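Local coordinates for hypothetical protein (PDB 4M8R) that is of unknown function but combines an immunoglobulin-like N-terminal domain with a WD40-like beta-propeller domain, at residues A[86-92]-A[104-110]; A[129-133]-A[411-416]; A[308-313]-A[376-382]. The contacts are given in a common frame with arbitrary orientation. Residues are numbered along the deposited sequence.

Contact 1 of 3, residues A[86-92]-A[104-110]; sequences PESRVEI and GKVLLAD. With PO4 (phosphate ion), chain D.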
loop_
_atom_site.group_PDB
_atom_site.type_symbol
_atom_site.label_atom_id
_atom_site.label_comp_id
_atom_site.label_asym_id
_atom_site.label_seq_id
_atom_site.Cartn_x
_atom_site.Cartn_y
_atom_site.Cartn_z
ATOM N N PRO A 86 10.344 13.105 13.444
ATOM C CA PRO A 86 11.443 12.374 14.087
ATOM C C PRO A 86 12.632 13.279 14.362
ATOM O O PRO A 86 12.634 14.448 13.945
ATOM C CB PRO A 86 11.821 11.302 13.060
ATOM C CG PRO A 86 11.262 11.781 11.771
ATOM C CD PRO A 86 10.052 12.601 12.093
ATOM N N GLU A 87 13.628 12.748 15.070
ATOM C CA GLU A 87 14.864 13.486 15.293
ATOM C C GLU A 87 15.429 13.906 13.947
ATOM O O GLU A 87 15.667 13.066 13.092
ATOM C CB GLU A 87 15.885 12.649 16.049
ATOM C CG GLU A 87 17.247 13.316 16.170
ATOM C CD GLU A 87 18.195 12.538 17.052
ATOM O OE1 GLU A 87 17.803 12.198 18.186
ATOM O OE2 GLU A 87 19.339 12.286 16.621
ATOM N N SER A 88 15.646 15.204 13.771
ATOM C CA SER A 88 15.955 15.753 12.458
ATOM C C SER A 88 17.023 16.825 12.489
ATOM O O SER A 88 17.099 17.618 13.426
ATOM C CB SER A 88 14.699 16.381 11.862
ATOM O OG SER A 88 13.719 15.403 11.594
ATOM N N ARG A 89 17.830 16.844 11.437
ATOM C CA ARG A 89 18.593 18.027 11.068
ATOM C C ARG A 89 17.600 19.014 10.457
ATOM O O ARG A 89 16.971 18.715 9.434
ATOM C CB ARG A 89 19.676 17.673 10.044
ATOM C CG ARG A 89 20.255 18.847 9.266
ATOM C CD ARG A 89 21.230 18.346 8.213
ATOM N NE ARG A 89 21.859 19.418 7.435
ATOM C CZ ARG A 89 21.391 19.917 6.289
ATOM N NH1 ARG A 89 20.265 19.466 5.743
ATOM N NH2 ARG A 89 22.067 20.882 5.679
ATOM N N VAL A 90 17.458 20.176 11.090
ATOM C CA VAL A 90 16.514 21.190 10.635
ATOM C C VAL A 90 17.277 22.410 10.144
ATOM O O VAL A 90 18.042 23.007 10.902
ATOM C CB VAL A 90 15.560 21.619 11.762
ATOM C CG1 VAL A 90 14.586 22.683 11.270
ATOM C CG2 VAL A 90 14.806 20.411 12.295
ATOM N N GLU A 91 17.067 22.773 8.881
ATOM C CA GLU A 91 17.623 24.004 8.346
ATOM C C GLU A 91 16.532 25.063 8.342
ATOM O O GLU A 91 15.404 24.800 7.911
ATOM C CB GLU A 91 18.174 23.802 6.939
ATOM C CG GLU A 91 18.932 25.017 6.420
ATOM C CD GLU A 91 19.840 24.713 5.244
ATOM O OE1 GLU A 91 19.744 23.607 4.661
ATOM O OE2 GLU A 91 20.652 25.598 4.896
ATOM N N ILE A 92 16.886 26.251 8.831
ATOM C CA ILE A 92 15.945 27.340 9.053
ATOM C C ILE A 92 16.181 28.437 8.022
ATOM O O ILE A 92 17.289 28.963 7.910
ATOM C CB ILE A 92 16.112 27.905 10.476
ATOM C CG1 ILE A 92 15.883 26.795 11.503
ATOM C CG2 ILE A 92 15.142 29.049 10.733
ATOM C CD1 ILE A 92 16.289 27.165 12.910
ATOM N N GLY A 104 20.506 29.187 9.446
ATOM C CA GLY A 104 21.286 28.234 10.225
ATOM C C GLY A 104 20.609 26.888 10.369
ATOM O O GLY A 104 19.537 26.658 9.808
ATOM N N LYS A 105 21.238 26.009 11.140
ATOM C CA LYS A 105 20.753 24.650 11.331
ATOM C C LYS A 105 20.695 24.302 12.803
ATOM O O LYS A 105 21.479 24.811 13.601
ATOM C CB LYS A 105 21.683 23.666 10.639
ATOM C CG LYS A 105 21.907 23.960 9.168
ATOM C CD LYS A 105 22.935 23.019 8.565
ATOM C CE LYS A 105 24.324 23.273 9.121
ATOM N NZ LYS A 105 25.351 22.452 8.428
ATOM N N VAL A 106 19.756 23.436 13.155
ATOM C CA VAL A 106 19.680 22.889 14.498
ATOM C C VAL A 106 19.375 21.414 14.413
ATOM O O VAL A 106 18.910 20.929 13.387
ATOM C CB VAL A 106 18.602 23.579 15.359
ATOM C CG1 VAL A 106 18.948 25.041 15.575
ATOM C CG2 VAL A 106 17.220 23.449 14.734
ATOM N N LEU A 107 19.669 20.700 15.491
ATOM C CA LEU A 107 19.280 19.308 15.622
ATOM C C LEU A 107 18.049 19.284 16.517
ATOM O O LEU A 107 18.101 19.720 17.671
ATOM C CB LEU A 107 20.417 18.491 16.229
ATOM C CG LEU A 107 20.177 16.988 16.410
ATOM C CD1 LEU A 107 19.794 16.322 15.097
ATOM C CD2 LEU A 107 21.418 16.326 16.991
ATOM N N LEU A 108 16.936 18.806 15.972
ATOM C CA LEU A 108 15.664 18.788 16.691
ATOM C C LEU A 108 15.409 17.389 17.228
ATOM O O LEU A 108 15.352 16.430 16.461
ATOM C CB LEU A 108 14.525 19.204 15.754
ATOM C CG LEU A 108 13.121 19.306 16.354
ATOM C CD1 LEU A 108 13.064 20.353 17.454
ATOM C CD2 LEU A 108 12.121 19.628 15.261
ATOM N N ALA A 109 15.250 17.273 18.541
ATOM C CA ALA A 109 15.016 15.975 19.170
ATOM C C ALA A 109 13.678 15.406 18.718
ATOM O O ALA A 109 12.809 16.144 18.274
ATOM C CB ALA A 109 15.052 16.103 20.684
ATOM N N ASP A 110 13.524 14.091 18.840
ATOM C CA ASP A 110 12.326 13.403 18.384
ATOM C C ASP A 110 11.064 14.034 18.976
ATOM O O ASP A 110 10.991 14.276 20.174
ATOM C CB ASP A 110 12.387 11.913 18.744
ATOM C CG ASP A 110 11.204 11.127 18.186
ATOM O OD1 ASP A 110 10.127 11.143 18.809
ATOM O OD2 ASP A 110 11.341 10.497 17.124
HETATM P P PO4 D . 25.450 22.361 5.066
HETATM O O1 PO4 D . 24.430 23.222 4.360
HETATM O O2 PO4 D . 24.779 21.333 5.944
HETATM O O3 PO4 D . 26.319 21.637 4.067
HETATM O O4 PO4 D . 26.285 23.273 5.926
HETATM O O HOH W 1 11.777 16.307 15.720
HETATM O O HOH W 2 15.768 12.941 19.944
HETATM O O HOH W 3 13.740 10.079 15.922
#
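Five backbone hydrogen bonds join Ser88–Ile92 to Gly104–Leu108, the two arms of an antiparallel beta hairpin. Ser88 N and O bond to Leu108 O and N (3.0 and 2.8 Å), Val90 N and O to Val106 O and N (2.8 and 2.9 Å), and Ile92 N donates to Gly104 O (2.9 Å). At the end of the pairing, Ser88 OG donates to Pro86 O (2.8 Å), while waters knit the diverging ends: one accepts from Glu87 N and donates to Asp110 OD2, another accepts from Asp110 N and donates to Glu87 OE1. Asp110 OD2 also receives Gln112 NE2. On the face carrying Glu91 and Leu107, Arg89 NH2 and Lys105 NZ lie only 4.6 Å apart; the like charges are reconciled by a phosphate, probably from the crystallisation liquor, whose O2 accepts from both at 2.8 Å. Glu91 is held by Ser102 and by Asn238 of the second subunit, which also binds the phosphate. Val90, Ile92, Val106 and Leu108 pack together on the buried face of this Ig-like sheet. Within the sheet, the backbones of Arg89 and Glu91 bond to strand 43-50, those of Lys105 and Leu107 to Asn22 and Gln23, and strand 24-25 borders 104-108.

Contact 2 of 3, residues A[129-133]-A[411-416]; sequences IERAY and LSDMPY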
loop_
_atom_site.group_PDB
_atom_site.type_symbol
_atom_site.label_atom_id
_atom_site.label_comp_id
_atom_site.label_asym_id
_atom_site.label_seq_id
_atom_site.Cartn_x
_atom_site.Cartn_y
_atom_site.Cartn_z
ATOM N N ILE A 129 -9.529 17.962 30.641
ATOM C CA ILE A 129 -9.451 16.652 30.005
ATOM C C ILE A 129 -8.483 15.821 30.832
ATOM O O ILE A 129 -7.361 16.255 31.078
ATOM C CB ILE A 129 -8.886 16.742 28.575
ATOM C CG1 ILE A 129 -9.690 17.730 27.728
ATOM C CG2 ILE A 129 -8.864 15.367 27.917
ATOM C CD1 ILE A 129 -11.135 17.338 27.537
ATOM N N GLU A 130 -8.914 14.640 31.260
ATOM C CA GLU A 130 -8.087 13.771 32.095
ATOM C C GLU A 130 -7.804 12.459 31.389
ATOM O O GLU A 130 -8.706 11.874 30.793
ATOM C CB GLU A 130 -8.797 13.473 33.421
ATOM C CG GLU A 130 -8.826 14.639 34.399
ATOM C CD GLU A 130 -9.485 14.296 35.726
ATOM O OE1 GLU A 130 -10.057 13.190 35.862
ATOM O OE2 GLU A 130 -9.432 15.147 36.640
ATOM N N ARG A 131 -6.563 11.984 31.469
ATOM C CA ARG A 131 -6.238 10.652 30.969
ATOM C C ARG A 131 -6.707 9.616 31.974
ATOM O O ARG A 131 -6.157 9.523 33.063
ATOM C CB ARG A 131 -4.743 10.496 30.731
ATOM C CG ARG A 131 -4.369 9.154 30.117
ATOM C CD ARG A 131 -2.906 9.127 29.733
ATOM N NE ARG A 131 -2.064 9.201 30.922
ATOM C CZ ARG A 131 -0.853 9.754 30.967
ATOM N NH1 ARG A 131 -0.311 10.309 29.885
ATOM N NH2 ARG A 131 -0.181 9.757 32.116
ATOM N N ALA A 132 -7.729 8.849 31.607
ATOM C CA ALA A 132 -8.355 7.895 32.524
ATOM C C ALA A 132 -7.692 6.527 32.468
ATOM O O ALA A 132 -7.653 5.815 33.469
ATOM C CB ALA A 132 -9.839 7.764 32.209
ATOM N N TYR A 133 -7.197 6.152 31.290
ATOM C CA TYR A 133 -6.537 4.862 31.115
ATOM C C TYR A 133 -5.452 4.918 30.049
ATOM O O TYR A 133 -5.628 5.508 28.981
ATOM C CB TYR A 133 -7.560 3.776 30.748
ATOM C CG TYR A 133 -6.924 2.459 30.360
ATOM C CD1 TYR A 133 -6.597 1.511 31.320
ATOM C CD2 TYR A 133 -6.634 2.169 29.028
ATOM C CE1 TYR A 133 -6.007 0.309 30.968
ATOM C CE2 TYR A 133 -6.038 0.973 28.667
ATOM C CZ TYR A 133 -5.730 0.047 29.641
ATOM O OH TYR A 133 -5.145 -1.140 29.281
ATOM N N LEU A 411 -11.480 0.899 36.159
ATOM C CA LEU A 411 -12.256 2.094 35.829
ATOM C C LEU A 411 -13.696 2.033 36.365
ATOM O O LEU A 411 -14.662 1.914 35.599
ATOM C CB LEU A 411 -12.242 2.296 34.309
ATOM C CG LEU A 411 -10.885 2.133 33.617
ATOM C CD1 LEU A 411 -11.051 2.325 32.120
ATOM C CD2 LEU A 411 -9.836 3.093 34.162
ATOM N N SER A 412 -13.817 2.116 37.689
ATOM C CA SER A 412 -15.118 2.183 38.364
ATOM C C SER A 412 -15.422 3.583 38.915
ATOM O O SER A 412 -16.589 3.971 39.004
ATOM C CB SER A 412 -15.177 1.157 39.499
ATOM O OG SER A 412 -15.050 -0.161 38.997
ATOM N N ASP A 413 -14.383 4.332 39.294
ATOM C CA ASP A 413 -14.568 5.698 39.812
ATOM C C ASP A 413 -15.149 6.619 38.731
ATOM O O ASP A 413 -16.304 7.036 38.838
ATOM C CB ASP A 413 -13.268 6.267 40.431
ATOM C CG ASP A 413 -12.075 6.245 39.473
ATOM O OD1 ASP A 413 -12.051 5.427 38.527
ATOM O OD2 ASP A 413 -11.149 7.056 39.675
HETATM N N MSE A 414 -14.358 6.901 37.694
HETATM C CA MSE A 414 -14.801 7.627 36.498
HETATM C C MSE A 414 -15.811 8.726 36.755
HETATM O O MSE A 414 -17.006 8.541 36.510
HETATM C CB MSE A 414 -15.391 6.616 35.500
HETATM C CG MSE A 414 -14.453 5.454 35.157
HETATM SE SE MSE A 414 -12.870 6.041 34.128
HETATM C CE MSE A 414 -13.597 5.679 32.339
ATOM N N PRO A 415 -15.346 9.895 37.238
ATOM C CA PRO A 415 -16.228 11.054 37.416
ATOM C C PRO A 415 -16.436 11.842 36.109
ATOM O O PRO A 415 -16.159 13.045 36.052
ATOM C CB PRO A 415 -15.482 11.889 38.462
ATOM C CG PRO A 415 -14.048 11.601 38.194
ATOM C CD PRO A 415 -13.981 10.172 37.723
ATOM N N TYR A 416 -16.937 11.154 35.080
ATOM C CA TYR A 416 -17.090 11.715 33.734
ATOM C C TYR A 416 -18.436 11.330 33.129
ATOM O O TYR A 416 -18.970 10.256 33.418
ATOM C CB TYR A 416 -16.006 11.179 32.788
ATOM C CG TYR A 416 -14.597 11.129 33.338
ATOM C CD1 TYR A 416 -13.922 12.290 33.684
ATOM C CD2 TYR A 416 -13.929 9.916 33.476
ATOM C CE1 TYR A 416 -12.628 12.247 34.176
ATOM C CE2 TYR A 416 -12.631 9.864 33.967
ATOM C CZ TYR A 416 -11.988 11.032 34.314
ATOM O OH TYR A 416 -10.705 10.990 34.801
#
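This is a side-chain contact between neighbouring blades of what is probably a WD40-like beta-propeller: the loop 411-416, which leads from the last strand of one blade (404-407) to strand 419-422, packs on strand 129-133 of the blade that 419-422 completes. No backbone hydrogen bond spans the two segments, and the closest CA pair, Ala132 and Met414, is still 7.6 Å apart. The polar link is a short hydrogen bond from Tyr416 OH to Glu130 OE1 (2.5 Å), with the carboxylate at the edge of the ring. Next to it, Ala132 CB meets both Tyr416 CE2 (3.9 Å) and the selenium of selenomethionine Met414 (Ala132 CB to Met414 SE, 4.0 Å). Leu411 extends the apolar patch, its CD1 lying 4.0 Å from Tyr133 CB and its CD2 3.6 Å from Ala132 O. Ala132 and Tyr133 can both point toward the loop because they form a classic beta bulge facing Leu119, which breaks the usual alternation of side chains. The loop is itself tightly turned: Pro415 centres an inverse gamma turn, with a weak bond from Tyr416 N to Met414 O (3.0 Å). Within the blade, strand 128-133 runs between antiparallel strands 118-123 and 143-145, and Leu119 of the former touches both Met414 and Tyr133.

Contact 3 of 3, residues A[308-313]-A[376-382]; sequences YFGMAL and LDRIGTI. With EDO (1,2-ethanediol), chain H.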
loop_
_atom_site.group_PDB
_atom_site.type_symbol
_atom_site.label_atom_id
_atom_site.label_comp_id
_atom_site.label_asym_id
_atom_site.label_seq_id
_atom_site.Cartn_x
_atom_site.Cartn_y
_atom_site.Cartn_z
ATOM N N TYR A 308 -20.984 3.086 15.867
ATOM C CA TYR A 308 -20.553 2.175 14.820
ATOM C C TYR A 308 -19.554 1.167 15.354
ATOM O O TYR A 308 -18.845 1.444 16.315
ATOM C CB TYR A 308 -19.940 2.942 13.646
ATOM C CG TYR A 308 -18.556 3.497 13.887
ATOM C CD1 TYR A 308 -18.371 4.731 14.509
ATOM C CD2 TYR A 308 -17.429 2.799 13.464
ATOM C CE1 TYR A 308 -17.103 5.250 14.714
ATOM C CE2 TYR A 308 -16.157 3.305 13.664
ATOM C CZ TYR A 308 -15.998 4.528 14.294
ATOM O OH TYR A 308 -14.734 5.020 14.497
ATOM N N PHE A 309 -19.523 -0.005 14.729
ATOM C CA PHE A 309 -18.445 -0.975 14.913
ATOM C C PHE A 309 -17.570 -0.947 13.665
ATOM O O PHE A 309 -18.081 -1.106 12.565
ATOM C CB PHE A 309 -19.001 -2.392 15.041
ATOM C CG PHE A 309 -19.706 -2.672 16.334
ATOM C CD1 PHE A 309 -21.049 -2.378 16.482
ATOM C CD2 PHE A 309 -19.032 -3.277 17.388
ATOM C CE1 PHE A 309 -21.706 -2.659 17.670
ATOM C CE2 PHE A 309 -19.682 -3.559 18.577
ATOM C CZ PHE A 309 -21.024 -3.250 18.719
ATOM N N GLY A 310 -16.269 -0.744 13.832
ATOM C CA GLY A 310 -15.320 -0.898 12.732
ATOM C C GLY A 310 -14.930 -2.360 12.619
ATOM O O GLY A 310 -14.308 -2.902 13.529
HETATM N N MSE A 311 -15.307 -3.002 11.514
HETATM C CA MSE A 311 -15.117 -4.453 11.346
HETATM C C MSE A 311 -13.791 -4.812 10.716
HETATM O O MSE A 311 -13.480 -5.991 10.556
HETATM C CB MSE A 311 -16.257 -5.014 10.504
HETATM C CG MSE A 311 -17.624 -4.670 11.090
HETATM SE SE MSE A 311 -17.821 -5.351 12.923
HETATM C CE MSE A 311 -17.698 -7.286 12.569
ATOM N N ALA A 312 -13.011 -3.800 10.341
ATOM C CA ALA A 312 -11.616 -3.980 9.938
ATOM C C ALA A 312 -10.839 -2.725 10.303
ATOM O O ALA A 312 -11.435 -1.692 10.613
ATOM C CB ALA A 312 -11.517 -4.235 8.447
ATOM N N LEU A 313 -9.514 -2.811 10.265
ATOM C CA LEU A 313 -8.667 -1.644 10.528
ATOM C C LEU A 313 -8.758 -0.672 9.346
ATOM O O LEU A 313 -8.723 -1.107 8.193
ATOM C CB LEU A 313 -7.215 -2.068 10.748
ATOM C CG LEU A 313 -6.956 -3.042 11.903
ATOM C CD1 LEU A 313 -5.561 -3.643 11.796
ATOM C CD2 LEU A 313 -7.144 -2.360 13.248
ATOM N N LEU A 376 -9.569 1.956 18.032
ATOM C CA LEU A 376 -9.385 1.525 16.645
ATOM C C LEU A 376 -8.226 0.567 16.384
ATOM O O LEU A 376 -8.062 0.130 15.254
ATOM C CB LEU A 376 -9.288 2.744 15.723
ATOM C CG LEU A 376 -10.498 3.686 15.777
ATOM C CD1 LEU A 376 -10.329 4.827 14.784
ATOM C CD2 LEU A 376 -11.792 2.926 15.513
ATOM N N ASP A 377 -7.436 0.231 17.407
ATOM C CA ASP A 377 -6.482 -0.901 17.301
ATOM C C ASP A 377 -7.153 -2.241 17.635
ATOM O O ASP A 377 -6.531 -3.293 17.547
ATOM C CB ASP A 377 -5.203 -0.693 18.144
ATOM C CG ASP A 377 -5.480 -0.463 19.627
ATOM O OD1 ASP A 377 -6.657 -0.354 20.011
ATOM O OD2 ASP A 377 -4.510 -0.370 20.409
ATOM N N ARG A 378 -8.419 -2.183 18.037
ATOM C CA ARG A 378 -9.279 -3.357 18.112
ATOM C C ARG A 378 -10.178 -3.350 16.893
ATOM O O ARG A 378 -10.319 -2.322 16.229
ATOM C CB ARG A 378 -10.143 -3.314 19.375
ATOM C CG ARG A 378 -9.354 -3.331 20.671
ATOM C CD ARG A 378 -8.651 -4.665 20.852
ATOM N NE ARG A 378 -8.052 -4.807 22.175
ATOM C CZ ARG A 378 -6.844 -4.364 22.519
ATOM N NH1 ARG A 378 -6.061 -3.724 21.647
ATOM N NH2 ARG A 378 -6.411 -4.564 23.757
ATOM N N ILE A 379 -10.793 -4.493 16.610
ATOM C CA ILE A 379 -11.815 -4.582 15.578
ATOM C C ILE A 379 -13.097 -5.133 16.188
ATOM O O ILE A 379 -13.054 -5.989 17.069
ATOM C CB ILE A 379 -11.373 -5.455 14.381
ATOM C CG1 ILE A 379 -10.871 -6.830 14.844
ATOM C CG2 ILE A 379 -10.288 -4.741 13.582
ATOM C CD1 ILE A 379 -10.712 -7.831 13.718
ATOM N N GLY A 380 -14.230 -4.615 15.732
ATOM C CA GLY A 380 -15.536 -5.111 16.148
ATOM C C GLY A 380 -15.866 -4.922 17.617
ATOM O O GLY A 380 -16.515 -5.775 18.219
ATOM N N THR A 381 -15.431 -3.808 18.199
ATOM C CA THR A 381 -15.790 -3.489 19.578
ATOM C C THR A 381 -16.228 -2.041 19.721
ATOM O O THR A 381 -15.852 -1.182 18.922
ATOM C CB THR A 381 -14.634 -3.738 20.574
ATOM O OG1 THR A 381 -13.613 -2.752 20.392
ATOM C CG2 THR A 381 -14.036 -5.126 20.391
ATOM N N ILE A 382 -17.034 -1.795 20.744
ATOM C CA ILE A 382 -17.315 -0.448 21.214
ATOM C C ILE A 382 -17.001 -0.391 22.696
ATOM O O ILE A 382 -17.013 -1.414 23.385
ATOM C CB ILE A 382 -18.779 -0.030 20.983
ATOM C CG1 ILE A 382 -19.754 -1.018 21.631
ATOM C CG2 ILE A 382 -19.059 0.085 19.493
ATOM C CD1 ILE A 382 -21.195 -0.548 21.605
HETATM C C1 EDO H . -20.098 6.684 18.576
HETATM O O1 EDO H . -19.549 7.909 19.071
HETATM C C2 EDO H . -18.952 5.722 18.301
HETATM O O2 EDO H . -19.436 4.430 17.907
HETATM O O HOH W 4 -14.750 -0.538 16.221
#
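Strand 303-310 ends where residues 376-380 turn into strand 381-387, and a single direct backbone hydrogen bond, Gly380 N to Gly310 O at 2.8 Å, spans the two segments. A water reinforces it, accepting from Gly310 N (2.8 Å) and donating to Thr381 O (3.0 Å). Gly380 has phi/psi of 65/36°, a positive phi that favours glycine, and its CA lies 4.0 Å from Met311 SE. These are adjacent blades of a beta-propeller, consistent with the WD40-like assignment: 303-310 is an edge strand of one four-stranded sheet, and the loop joins the first two strands of the next. Ile382 CG2 sits over the face of the Phe309 ring, 3.9 Å from its centroid, a CH-pi contact, while Gly380 C meets the ring edge at Phe309 CD2 (3.6 Å). Farther along, Leu313 CD2 packs on Ile379 CG2 (4.0 Å), while at the start of 308-313 Tyr308 OH approaches Leu376 CD2 (3.8 Å). Trp400 meets Phe309 edge-to-face, and Asn374 ND2 donates to Tyr308 O.

In the fold
Contact 1 belongs to the Ig-like domain, while contacts 2 and 3 both join neighbouring blades of the propeller. Contact 1 lies about 37 Å, centre to centre, from each of the others, with nearest atoms about 15 Å from contact 2 and about 19 Å from contact 3. Contacts 2 and 3 are about 22 Å apart between centres and about 7 Å between nearest atoms, and contact 3 is nested in the chain loop that contact 2 closes. The tetramer brings the domains together: Ala312 of contact 3 packs on Leu52 of the third subunit; within its own chain, Leu52 touches Pro86 of contact 1. No active site is known; the phosphate and ethanediol probably come from crystallisation.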